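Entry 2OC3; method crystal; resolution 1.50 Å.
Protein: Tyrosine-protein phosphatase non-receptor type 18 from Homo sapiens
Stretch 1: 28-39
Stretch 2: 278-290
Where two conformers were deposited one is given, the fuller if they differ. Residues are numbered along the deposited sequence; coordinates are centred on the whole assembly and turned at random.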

# COMPACT_ATOMS: atom_id res chain seq x y z
N ALA A 28 9.93 -25.39 -3.97
CA ALA A 28 9.69 -25.57 -5.40
C ALA A 28 8.22 -25.45 -5.73
O ALA A 28 7.86 -24.99 -6.81
CB ALA A 28 10.22 -26.91 -5.87
N VAL A 29 7.36 -25.89 -4.80
CA VAL A 29 5.91 -25.72 -4.95
C VAL A 29 5.61 -24.22 -5.02
O VAL A 29 4.88 -23.77 -5.91
CB VAL A 29 5.12 -26.37 -3.78
CG1 VAL A 29 3.64 -25.98 -3.83
CG2 VAL A 29 5.26 -27.89 -3.85
N LEU A 30 6.20 -23.46 -4.12
CA LEU A 30 5.93 -22.01 -4.09
C LEU A 30 6.55 -21.29 -5.28
O LEU A 30 5.96 -20.32 -5.77
CB LEU A 30 6.37 -21.38 -2.76
CG LEU A 30 5.53 -21.73 -1.53
CD1 LEU A 30 5.93 -20.76 -0.41
CD2 LEU A 30 4.03 -21.69 -1.81
N ALA A 31 7.70 -21.76 -5.76
CA ALA A 31 8.31 -21.22 -6.99
C ALA A 31 7.37 -21.40 -8.18
O ALA A 31 7.12 -20.45 -8.93
CB ALA A 31 9.64 -21.90 -7.27
N GLY A 32 6.86 -22.61 -8.35
CA GLY A 32 5.89 -22.90 -9.40
C GLY A 32 4.60 -22.11 -9.28
O GLY A 32 4.07 -21.61 -10.26
N GLU A 33 4.10 -21.99 -8.06
CA GLU A 33 2.89 -21.24 -7.79
C GLU A 33 3.08 -19.77 -8.15
O GLU A 33 2.18 -19.19 -8.77
CB GLU A 33 2.53 -21.38 -6.32
CG GLU A 33 1.14 -21.15 -6.02
CD GLU A 33 0.79 -21.57 -4.60
OE1 GLU A 33 0.78 -22.77 -4.28
OE2 GLU A 33 0.51 -20.67 -3.82
N PHE A 34 4.21 -19.17 -7.75
CA PHE A 34 4.46 -17.77 -8.13
C PHE A 34 4.64 -17.64 -9.65
O PHE A 34 4.19 -16.65 -10.25
CB PHE A 34 5.63 -17.13 -7.39
CG PHE A 34 5.66 -15.61 -7.55
CD1 PHE A 34 4.60 -14.86 -7.08
CD2 PHE A 34 6.67 -14.99 -8.22
CE1 PHE A 34 4.57 -13.48 -7.25
CE2 PHE A 34 6.63 -13.58 -8.41
CZ PHE A 34 5.60 -12.86 -7.90
N SER A 35 5.27 -18.63 -10.28
CA SER A 35 5.43 -18.55 -11.73
C SER A 35 4.04 -18.58 -12.38
O SER A 35 3.77 -17.85 -13.35
CB SER A 35 6.31 -19.71 -12.21
OG SER A 35 6.45 -19.69 -13.61
N ASP A 36 3.10 -19.36 -11.81
CA ASP A 36 1.73 -19.40 -12.33
C ASP A 36 1.00 -18.07 -12.12
O ASP A 36 0.21 -17.64 -12.96
CB ASP A 36 0.94 -20.54 -11.68
CG ASP A 36 1.40 -21.92 -12.15
OD1 ASP A 36 2.06 -22.03 -13.22
OD2 ASP A 36 1.08 -22.89 -11.44
N ILE A 37 1.18 -17.46 -10.96
CA ILE A 37 0.61 -16.13 -10.77
C ILE A 37 1.12 -15.16 -11.84
O ILE A 37 0.34 -14.40 -12.40
CB ILE A 37 0.90 -15.55 -9.38
CG1 ILE A 37 0.23 -16.40 -8.29
CG2 ILE A 37 0.38 -14.11 -9.30
CD1 ILE A 37 0.66 -16.04 -6.88
N GLN A 38 2.42 -15.21 -12.14
CA GLN A 38 2.97 -14.29 -13.11
C GLN A 38 2.39 -14.59 -14.48
O GLN A 38 2.03 -13.69 -15.22
CB GLN A 38 4.49 -14.40 -13.14
CG GLN A 38 5.19 -13.97 -11.84
CD GLN A 38 5.99 -12.68 -11.97
OE1 GLN A 38 5.45 -11.59 -11.96
NE2 GLN A 38 7.30 -12.81 -12.02
N ALA A 39 2.24 -15.87 -14.81
CA ALA A 39 1.71 -16.25 -16.12
C ALA A 39 0.26 -15.84 -16.28
O ALA A 39 -0.12 -15.32 -17.30
CB ALA A 39 1.84 -17.80 -16.36
N ALA A 278 1.43 -6.20 -7.89
CA ALA A 278 1.18 -6.42 -6.45
C ALA A 278 1.78 -7.80 -6.11
O ALA A 278 1.40 -8.82 -6.66
CB ALA A 278 -0.32 -6.37 -6.14
N VAL A 279 2.73 -7.79 -5.20
CA VAL A 279 3.57 -8.92 -4.84
C VAL A 279 4.44 -9.22 -6.08
O VAL A 279 4.02 -9.92 -7.00
CB VAL A 279 2.81 -10.16 -4.34
CG1 VAL A 279 3.81 -11.20 -3.86
CG2 VAL A 279 1.85 -9.80 -3.25
N GLN A 280 5.64 -8.66 -6.11
CA GLN A 280 6.40 -8.56 -7.32
C GLN A 280 7.35 -9.75 -7.52
O GLN A 280 7.63 -10.14 -8.66
CB GLN A 280 7.19 -7.26 -7.27
CG GLN A 280 7.80 -6.85 -8.56
CD GLN A 280 7.99 -5.35 -8.60
OE1 GLN A 280 8.08 -4.68 -7.56
NE2 GLN A 280 8.01 -4.80 -9.80
N THR A 281 7.85 -10.32 -6.43
CA THR A 281 8.91 -11.33 -6.51
C THR A 281 8.57 -12.63 -5.80
O THR A 281 7.73 -12.69 -4.89
CB THR A 281 10.24 -10.80 -5.96
OG1 THR A 281 10.12 -10.66 -4.54
CG2 THR A 281 10.61 -9.46 -6.56
N GLU A 282 9.22 -13.72 -6.24
CA GLU A 282 9.09 -14.99 -5.59
C GLU A 282 9.44 -14.90 -4.09
O GLU A 282 8.74 -15.50 -3.26
CB GLU A 282 9.94 -16.06 -6.31
CG GLU A 282 9.81 -17.44 -5.72
CD GLU A 282 10.79 -18.44 -6.32
OE1 GLU A 282 10.96 -18.46 -7.55
OE2 GLU A 282 11.36 -19.22 -5.54
N GLU A 283 10.49 -14.17 -3.75
CA GLU A 283 10.87 -14.05 -2.34
C GLU A 283 9.76 -13.35 -1.53
O GLU A 283 9.47 -13.74 -0.40
CB GLU A 283 12.20 -13.33 -2.21
N GLN A 284 9.12 -12.35 -2.13
CA GLN A 284 7.98 -11.71 -1.47
C GLN A 284 6.83 -12.68 -1.29
O GLN A 284 6.18 -12.67 -0.25
CB GLN A 284 7.52 -10.48 -2.24
CG GLN A 284 8.49 -9.32 -2.10
CD GLN A 284 8.27 -8.17 -3.09
OE1 GLN A 284 7.40 -8.28 -3.96
NE2 GLN A 284 9.08 -7.11 -3.01
N TYR A 285 6.55 -13.50 -2.30
CA TYR A 285 5.46 -14.47 -2.23
C TYR A 285 5.75 -15.51 -1.14
O TYR A 285 4.87 -15.87 -0.39
CB TYR A 285 5.25 -15.15 -3.60
CG TYR A 285 4.00 -16.00 -3.72
CD1 TYR A 285 2.75 -15.40 -3.81
CD2 TYR A 285 4.07 -17.40 -3.77
CE1 TYR A 285 1.60 -16.13 -3.91
CE2 TYR A 285 2.90 -18.15 -3.93
CZ TYR A 285 1.66 -17.50 -3.98
OH TYR A 285 0.49 -18.20 -4.13
N ARG A 286 6.99 -15.97 -1.05
CA ARG A 286 7.37 -16.92 0.00
C ARG A 286 7.22 -16.24 1.39
O ARG A 286 6.71 -16.87 2.33
CB ARG A 286 8.80 -17.42 -0.19
CG ARG A 286 9.01 -18.39 -1.33
CD ARG A 286 10.50 -18.87 -1.37
NE ARG A 286 10.72 -19.78 -2.51
CZ ARG A 286 10.36 -21.06 -2.53
NH1 ARG A 286 9.77 -21.62 -1.48
NH2 ARG A 286 10.59 -21.79 -3.62
N PHE A 287 7.67 -14.99 1.51
CA PHE A 287 7.53 -14.22 2.77
C PHE A 287 6.06 -14.09 3.18
O PHE A 287 5.69 -14.23 4.38
CB PHE A 287 8.17 -12.87 2.60
CG PHE A 287 8.15 -12.00 3.83
CD1 PHE A 287 8.84 -12.36 4.97
CD2 PHE A 287 7.53 -10.76 3.81
CE1 PHE A 287 8.86 -11.51 6.06
CE2 PHE A 287 7.57 -9.92 4.91
CZ PHE A 287 8.23 -10.32 6.02
N LEU A 288 5.19 -13.83 2.20
CA LEU A 288 3.77 -13.75 2.44
C LEU A 288 3.24 -15.10 2.95
O LEU A 288 2.47 -15.14 3.92
CB LEU A 288 3.10 -13.30 1.12
CG LEU A 288 1.59 -13.26 1.08
CD1 LEU A 288 1.03 -12.17 2.07
CD2 LEU A 288 1.14 -13.01 -0.37
N TYR A 289 3.63 -16.21 2.33
CA TYR A 289 3.31 -17.53 2.83
C TYR A 289 3.76 -17.76 4.26
O TYR A 289 2.99 -18.26 5.06
CB TYR A 289 3.86 -18.65 1.92
CG TYR A 289 2.80 -19.28 1.05
CD1 TYR A 289 2.54 -18.78 -0.22
CD2 TYR A 289 2.04 -20.35 1.50
CE1 TYR A 289 1.57 -19.33 -1.02
CE2 TYR A 289 1.06 -20.94 0.67
CZ TYR A 289 0.83 -20.41 -0.59
OH TYR A 289 -0.12 -20.91 -1.44
N HIS A 290 4.98 -17.36 4.59
CA HIS A 290 5.52 -17.49 5.94
C HIS A 290 4.64 -16.72 6.94
O HIS A 290 4.29 -17.21 8.03
CB HIS A 290 6.94 -16.94 5.96
CG HIS A 290 7.70 -17.18 7.23
ND1 HIS A 290 7.17 -17.81 8.34
CD2 HIS A 290 8.98 -16.87 7.56
CE1 HIS A 290 8.09 -17.88 9.29
NE2 HIS A 290 9.19 -17.31 8.84
O HOH W 1 8.81 -18.30 -9.11
O HOH W 2 6.98 -9.38 -11.05

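The contact between residues 28-39 and 278-290 of this phosphatase is a steeply crossed helix-helix packing, in which an apolar and aromatic core is pinned by one carboxylate that accepts two tyrosine hydroxyls. It illustrates a general principle: segments far apart in sequence, here by at least 242 residues, can be joined by a few large side chains when a polar anchor accompanies the apolar contacts. The helix axes approach to 9.6 Å, their directions differ by 117°, and 636 Å² of surface is buried, both sides summed.

The centre of the packing is Tyr 285, a knob whose side chain sits among Leu 30, Glu 33, Phe 34 and Ile 37. The spacing of these four residues follows the helical repeat, which brings them to one side of the first helix. Tyrosine suits the site because its ring offers carbon to the apolar neighbours while its hydroxyl reaches the one acidic member of the hole. Ile 37 CD1 lies 3.1 Å from Tyr 285 CE1, a tight contact, and Phe 34 CD1 is 3.6 Å from Tyr 285 CB. The Phe 34 and Tyr 285 rings meet obliquely, with centroids 5.4 Å apart and planes at 35°.

The polar anchor is Glu 33. Its OE2 accepts very short hydrogen bonds of 2.5 Å from Tyr 285 OH and 2.5 Å from Tyr 289 OH, and it lies near the plane of both rings, where a phenol hydroxyl can point its proton. Being four residues apart, one helical turn, the two tyrosines can converge on the same oxygen. Leu 30 completes this end of the core: its CD2 stands 3.5 Å from the centroid of the Tyr 289 ring, only 13° off the normal, a CH-pi contact over the face.

Phe 34, buried and pointing toward the second stretch, works at the start of the other helix. Its CE2 comes within 3.4 Å of Glu 282 N, and its CZ is 3.5 Å from both Val 279 O and Gln 280 O, which lie at the ring edge, while Thr 281 O lies over one face. A flat ring can thus fill the space beside a backbone turn. That turn is itself braced: Thr 281 caps the helix by accepting from Gln 284 N at its OG1, 3.1 Å away, Thr 281 N donates in return to Gln 284 OE1 at 3.2 Å, and Gln 280 N donates to the same Gln 284 OE1 at 2.8 Å.

The margin is more polar. Arg 286 NE forms a salt bridge with Glu 282 OE2 at 3.1 Å, a pairing within the second helix that holds the guanidinium with one face over Leu 30 CB. The small side chain of Ala 31 packs beside this pair, its CB 3.6 Å from Glu 282 OE2. Water finishes the seam: water 1 donates to Ala 31 O and to Glu 282 OE1, and water 2 links Gln 38 OE1 with Gln 280 O in the same way.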